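Local structure of lovastatin nonaketide synthase mokA (Monascus pilosus, 6AD3) at residues Arg120-Ala134 with Leu145-Val157. The protein carries out, as a multidomain enzyme whose condensation domain is described here, the iterative nine-step formation of the lovastatin (monacolin K) polyketide. The protein carries 1 engineered substitution. Residues are numbered along the deposited sequence; the frame is centred on the assembly and turned at random.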
# COMPACT_ATOMS: atom_id res chain seq x y z
N ARG A 120 -23.65 7.62 2.51
CA ARG A 120 -23.73 8.93 3.16
C ARG A 120 -23.52 8.85 4.69
O ARG A 120 -22.90 9.73 5.29
CB ARG A 120 -25.05 9.66 2.80
CG ARG A 120 -25.03 10.22 1.39
CD ARG A 120 -26.22 11.16 1.13
NE ARG A 120 -27.50 10.62 1.58
CZ ARG A 120 -28.32 9.88 0.84
NH1 ARG A 120 -28.06 9.67 -0.44
NH2 ARG A 120 -29.45 9.42 1.36
N ALA A 121 -23.98 7.77 5.30
CA ALA A 121 -23.85 7.57 6.73
C ALA A 121 -22.42 7.24 7.11
O ALA A 121 -21.94 7.74 8.13
CB ALA A 121 -24.80 6.47 7.22
N VAL A 122 -21.70 6.55 6.22
CA VAL A 122 -20.27 6.30 6.42
C VAL A 122 -19.51 7.61 6.37
O VAL A 122 -18.68 7.88 7.26
CB VAL A 122 -19.69 5.32 5.36
CG1 VAL A 122 -18.19 5.21 5.50
CG2 VAL A 122 -20.33 3.95 5.47
N LEU A 123 -19.86 8.47 5.40
CA LEU A 123 -19.24 9.79 5.31
C LEU A 123 -19.46 10.64 6.58
O LEU A 123 -18.57 11.33 7.03
CB LEU A 123 -19.74 10.52 4.08
CG LEU A 123 -19.32 10.01 2.71
CD1 LEU A 123 -19.90 10.90 1.62
CD2 LEU A 123 -17.81 9.92 2.53
N ARG A 124 -20.68 10.63 7.10
CA ARG A 124 -21.02 11.34 8.32
C ARG A 124 -20.34 10.79 9.57
O ARG A 124 -19.93 11.58 10.45
CB ARG A 124 -22.53 11.30 8.52
CG ARG A 124 -23.00 11.84 9.84
CD ARG A 124 -24.50 12.14 9.76
NE ARG A 124 -25.24 11.05 9.10
CZ ARG A 124 -25.70 11.07 7.84
NH1 ARG A 124 -25.54 12.14 7.05
NH2 ARG A 124 -26.33 10.01 7.37
N ARG A 125 -20.22 9.47 9.66
CA ARG A 125 -19.65 8.83 10.86
C ARG A 125 -18.24 9.23 11.16
O ARG A 125 -17.82 9.26 12.34
CB ARG A 125 -19.72 7.28 10.74
CG ARG A 125 -21.01 6.70 11.31
CD ARG A 125 -21.21 5.26 10.86
NE ARG A 125 -20.12 4.40 11.31
CZ ARG A 125 -19.97 3.98 12.56
NH1 ARG A 125 -20.91 4.24 13.49
NH2 ARG A 125 -18.99 3.17 12.83
N HIS A 126 -17.43 9.34 10.10
CA HIS A 126 -15.98 9.44 10.25
C HIS A 126 -15.48 10.84 9.93
O HIS A 126 -15.57 11.31 8.79
CB HIS A 126 -15.31 8.41 9.34
CG HIS A 126 -15.62 7.01 9.71
ND1 HIS A 126 -16.67 6.30 9.15
CD2 HIS A 126 -15.20 6.28 10.76
CE1 HIS A 126 -16.77 5.13 9.76
NE2 HIS A 126 -15.85 5.08 10.70
N GLU A 127 -14.87 11.45 10.92
CA GLU A 127 -14.32 12.77 10.78
C GLU A 127 -13.38 12.89 9.58
O GLU A 127 -13.39 13.90 8.90
CB GLU A 127 -13.59 13.17 12.05
CG GLU A 127 -14.50 13.61 13.16
CD GLU A 127 -13.77 13.91 14.46
OE1 GLU A 127 -12.55 14.05 14.46
OE2 GLU A 127 -14.46 14.22 15.43
N ILE A 128 -12.56 11.87 9.35
CA ILE A 128 -11.53 11.94 8.31
C ILE A 128 -12.18 12.03 6.91
O ILE A 128 -11.56 12.51 5.99
CB ILE A 128 -10.55 10.73 8.42
CG1 ILE A 128 -9.34 10.90 7.49
CG2 ILE A 128 -11.23 9.42 8.11
CD1 ILE A 128 -8.53 12.15 7.75
N PHE A 129 -13.47 11.69 6.81
CA PHE A 129 -14.19 11.82 5.55
C PHE A 129 -14.91 13.16 5.45
O PHE A 129 -15.60 13.43 4.44
CB PHE A 129 -15.18 10.66 5.35
CG PHE A 129 -14.52 9.31 5.25
CD1 PHE A 129 -13.19 9.18 4.87
CD2 PHE A 129 -15.24 8.16 5.57
CE1 PHE A 129 -12.59 7.94 4.79
CE2 PHE A 129 -14.65 6.92 5.46
CZ PHE A 129 -13.33 6.79 5.09
N ARG A 130 -14.82 13.96 6.52
CA ARG A 130 -15.28 15.36 6.48
C ARG A 130 -14.16 16.29 6.90
O ARG A 130 -14.34 17.29 7.65
CB ARG A 130 -16.55 15.58 7.30
CG ARG A 130 -16.71 14.76 8.50
CD ARG A 130 -18.15 14.89 9.03
NE ARG A 130 -18.32 14.02 10.16
CZ ARG A 130 -17.97 14.29 11.40
NH1 ARG A 130 -18.19 13.40 12.33
NH2 ARG A 130 -17.53 15.49 11.74
N THR A 131 -12.98 15.96 6.40
CA THR A 131 -11.79 16.71 6.71
C THR A 131 -11.23 17.42 5.47
O THR A 131 -11.06 16.82 4.40
CB THR A 131 -10.73 15.81 7.37
OG1 THR A 131 -11.20 15.44 8.69
CG2 THR A 131 -9.40 16.52 7.52
N GLY A 132 -10.93 18.69 5.63
CA GLY A 132 -10.11 19.39 4.66
C GLY A 132 -8.70 19.63 5.14
O GLY A 132 -8.38 19.42 6.30
N PHE A 133 -7.85 20.10 4.25
CA PHE A 133 -6.45 20.26 4.55
C PHE A 133 -6.03 21.63 4.06
O PHE A 133 -6.09 21.91 2.88
CB PHE A 133 -5.60 19.18 3.86
CG PHE A 133 -5.92 17.76 4.29
CD1 PHE A 133 -7.02 17.11 3.80
CD2 PHE A 133 -5.22 17.19 5.33
CE1 PHE A 133 -7.40 15.88 4.33
CE2 PHE A 133 -5.58 15.96 5.85
CZ PHE A 133 -6.65 15.28 5.31
N ALA A 134 -5.70 22.50 4.99
CA ALA A 134 -5.58 23.94 4.66
C ALA A 134 -4.19 24.41 5.00
O ALA A 134 -3.54 23.89 5.93
CB ALA A 134 -6.61 24.75 5.44
N LEU A 145 0.47 22.29 6.75
CA LEU A 145 -0.91 22.04 6.38
C LEU A 145 -1.52 21.65 7.71
O LEU A 145 -0.82 21.25 8.61
CB LEU A 145 -1.00 20.89 5.39
CG LEU A 145 -1.71 21.06 4.05
CD1 LEU A 145 -1.25 22.28 3.28
CD2 LEU A 145 -1.62 19.82 3.19
N ALA A 146 -2.82 21.83 7.87
CA ALA A 146 -3.50 21.29 9.03
C ALA A 146 -4.81 20.67 8.61
O ALA A 146 -5.37 21.06 7.63
CB ALA A 146 -3.73 22.34 10.09
N GLN A 147 -5.29 19.72 9.39
CA GLN A 147 -6.60 19.11 9.17
C GLN A 147 -7.71 20.03 9.74
O GLN A 147 -7.65 20.43 10.88
CB GLN A 147 -6.70 17.75 9.89
CG GLN A 147 -5.60 16.78 9.55
CD GLN A 147 -5.86 15.42 10.18
OE1 GLN A 147 -6.69 14.66 9.69
NE2 GLN A 147 -5.19 15.14 11.29
N ILE A 148 -8.70 20.31 8.92
CA ILE A 148 -9.88 21.00 9.34
C ILE A 148 -11.04 20.05 9.35
O ILE A 148 -11.41 19.51 8.31
CB ILE A 148 -10.23 22.10 8.34
CG1 ILE A 148 -9.06 23.03 8.16
CG2 ILE A 148 -11.49 22.82 8.76
CD1 ILE A 148 -9.11 23.80 6.84
N VAL A 149 -11.61 19.81 10.52
CA VAL A 149 -12.72 18.86 10.62
C VAL A 149 -14.01 19.62 10.54
O VAL A 149 -14.27 20.48 11.37
CB VAL A 149 -12.67 18.04 11.92
CG1 VAL A 149 -13.88 17.12 12.03
CG2 VAL A 149 -11.38 17.23 11.97
N PHE A 150 -14.79 19.36 9.51
CA PHE A 150 -16.04 20.03 9.29
C PHE A 150 -17.17 19.28 9.97
O PHE A 150 -17.11 18.05 10.12
CB PHE A 150 -16.34 20.14 7.80
CG PHE A 150 -15.35 20.95 7.03
CD1 PHE A 150 -15.42 22.34 7.04
CD2 PHE A 150 -14.42 20.34 6.21
CE1 PHE A 150 -14.50 23.10 6.32
CE2 PHE A 150 -13.55 21.11 5.43
CZ PHE A 150 -13.57 22.48 5.51
N GLY A 151 -18.24 19.99 10.29
CA GLY A 151 -19.42 19.36 10.89
C GLY A 151 -20.10 18.41 9.91
O GLY A 151 -20.67 17.37 10.30
N ARG A 152 -20.01 18.73 8.62
CA ARG A 152 -20.66 17.91 7.60
C ARG A 152 -19.69 17.61 6.46
O ARG A 152 -18.86 18.43 6.11
CB ARG A 152 -21.91 18.61 7.08
CG ARG A 152 -23.04 18.66 8.11
CD ARG A 152 -24.30 19.38 7.61
NE ARG A 152 -24.31 19.63 6.16
CZ ARG A 152 -25.39 19.51 5.38
NH1 ARG A 152 -26.55 19.10 5.88
NH2 ARG A 152 -25.30 19.79 4.08
N THR A 153 -19.86 16.44 5.83
CA THR A 153 -18.93 16.08 4.75
C THR A 153 -19.06 17.02 3.55
O THR A 153 -20.17 17.47 3.19
CB THR A 153 -19.14 14.60 4.28
OG1 THR A 153 -18.07 14.20 3.39
CG2 THR A 153 -20.45 14.43 3.59
N LYS A 154 -17.97 17.14 2.81
CA LYS A 154 -17.99 17.75 1.49
C LYS A 154 -17.80 16.73 0.38
O LYS A 154 -17.84 17.08 -0.78
CB LYS A 154 -16.91 18.82 1.40
CG LYS A 154 -16.81 19.69 2.64
CD LYS A 154 -17.97 20.64 2.78
CE LYS A 154 -17.86 21.47 4.06
NZ LYS A 154 -19.15 21.48 4.83
N ASN A 155 -17.74 15.44 0.74
CA ASN A 155 -17.70 14.42 -0.24
C ASN A 155 -19.09 14.00 -0.66
O ASN A 155 -20.07 14.28 0.06
CB ASN A 155 -16.89 13.21 0.29
CG ASN A 155 -15.39 13.48 0.30
OD1 ASN A 155 -14.84 13.98 -0.68
ND2 ASN A 155 -14.75 13.29 1.46
N LYS A 156 -19.18 13.39 -1.85
CA LYS A 156 -20.48 13.01 -2.43
C LYS A 156 -20.48 11.56 -2.85
O LYS A 156 -19.41 10.95 -3.10
CB LYS A 156 -20.82 13.86 -3.66
CG LYS A 156 -20.62 15.34 -3.49
CD LYS A 156 -21.68 15.93 -2.59
CE LYS A 156 -21.69 17.44 -2.72
NZ LYS A 156 -22.64 18.04 -1.76
N VAL A 157 -21.67 11.01 -2.89
CA VAL A 157 -21.91 9.65 -3.37
C VAL A 157 -22.62 9.73 -4.70
O VAL A 157 -23.61 10.47 -4.83
CB VAL A 157 -22.77 8.86 -2.39
CG1 VAL A 157 -23.03 7.45 -2.89
CG2 VAL A 157 -22.11 8.85 -1.02
O HOH W 1 -15.33 16.12 3.30
O HOH W 2 -9.40 14.27 10.56
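The carbonyl oxygen Phe129 O takes two protein hydrogen bonds from the other segment: Thr153 OG1 reaches it at 2.8 Å and Asn155 ND2 at 3.1 Å, from opposite faces of the carbonyl plane. A water that also accepts from Lys154 N donates a third. With chi1 near -170° the Thr153 hydroxyl is swung away from its own N, where it meets Phe129 O and its OG1 also accepts from Asn155 N at 2.9 Å, an ST turn, which holds the hydroxyl while the amide comes to the same oxygen from the other side of its plane. Asn155 OD1 faces the other way, bonded to the backbone N of Thr187 and Leu188.

The Arg130 guanidinium joins the end of helix 112-125 to the end of strand 145-150. Its NH2 meets Phe150 O at 3.1 Å with a 162° N-H...O angle, the oxygen lying in the guanidinium plane, while NE and NH1 both hold Arg124 O in the last turn of the helix; Glu127 CA covers one face of the group. These bonds to two carbonyls, together with that cover, should limit its rotation.

Leu123 CD1 packs 4.0 Å from Val157 CG2, joining helix to outgoing chain. Farther along, a water bridges Thr131 OG1 and Gln147 OE1, whereas Gln147 NE2 bonds Pro77 O. Paired backbone bonds link Gly132 with Ile148 and Ala134 with Ala146, and the strand axes run at 148°: an antiparallel beta hairpin, whose strand 145-150 is the middle one of a three-stranded sheet in the condensation domain.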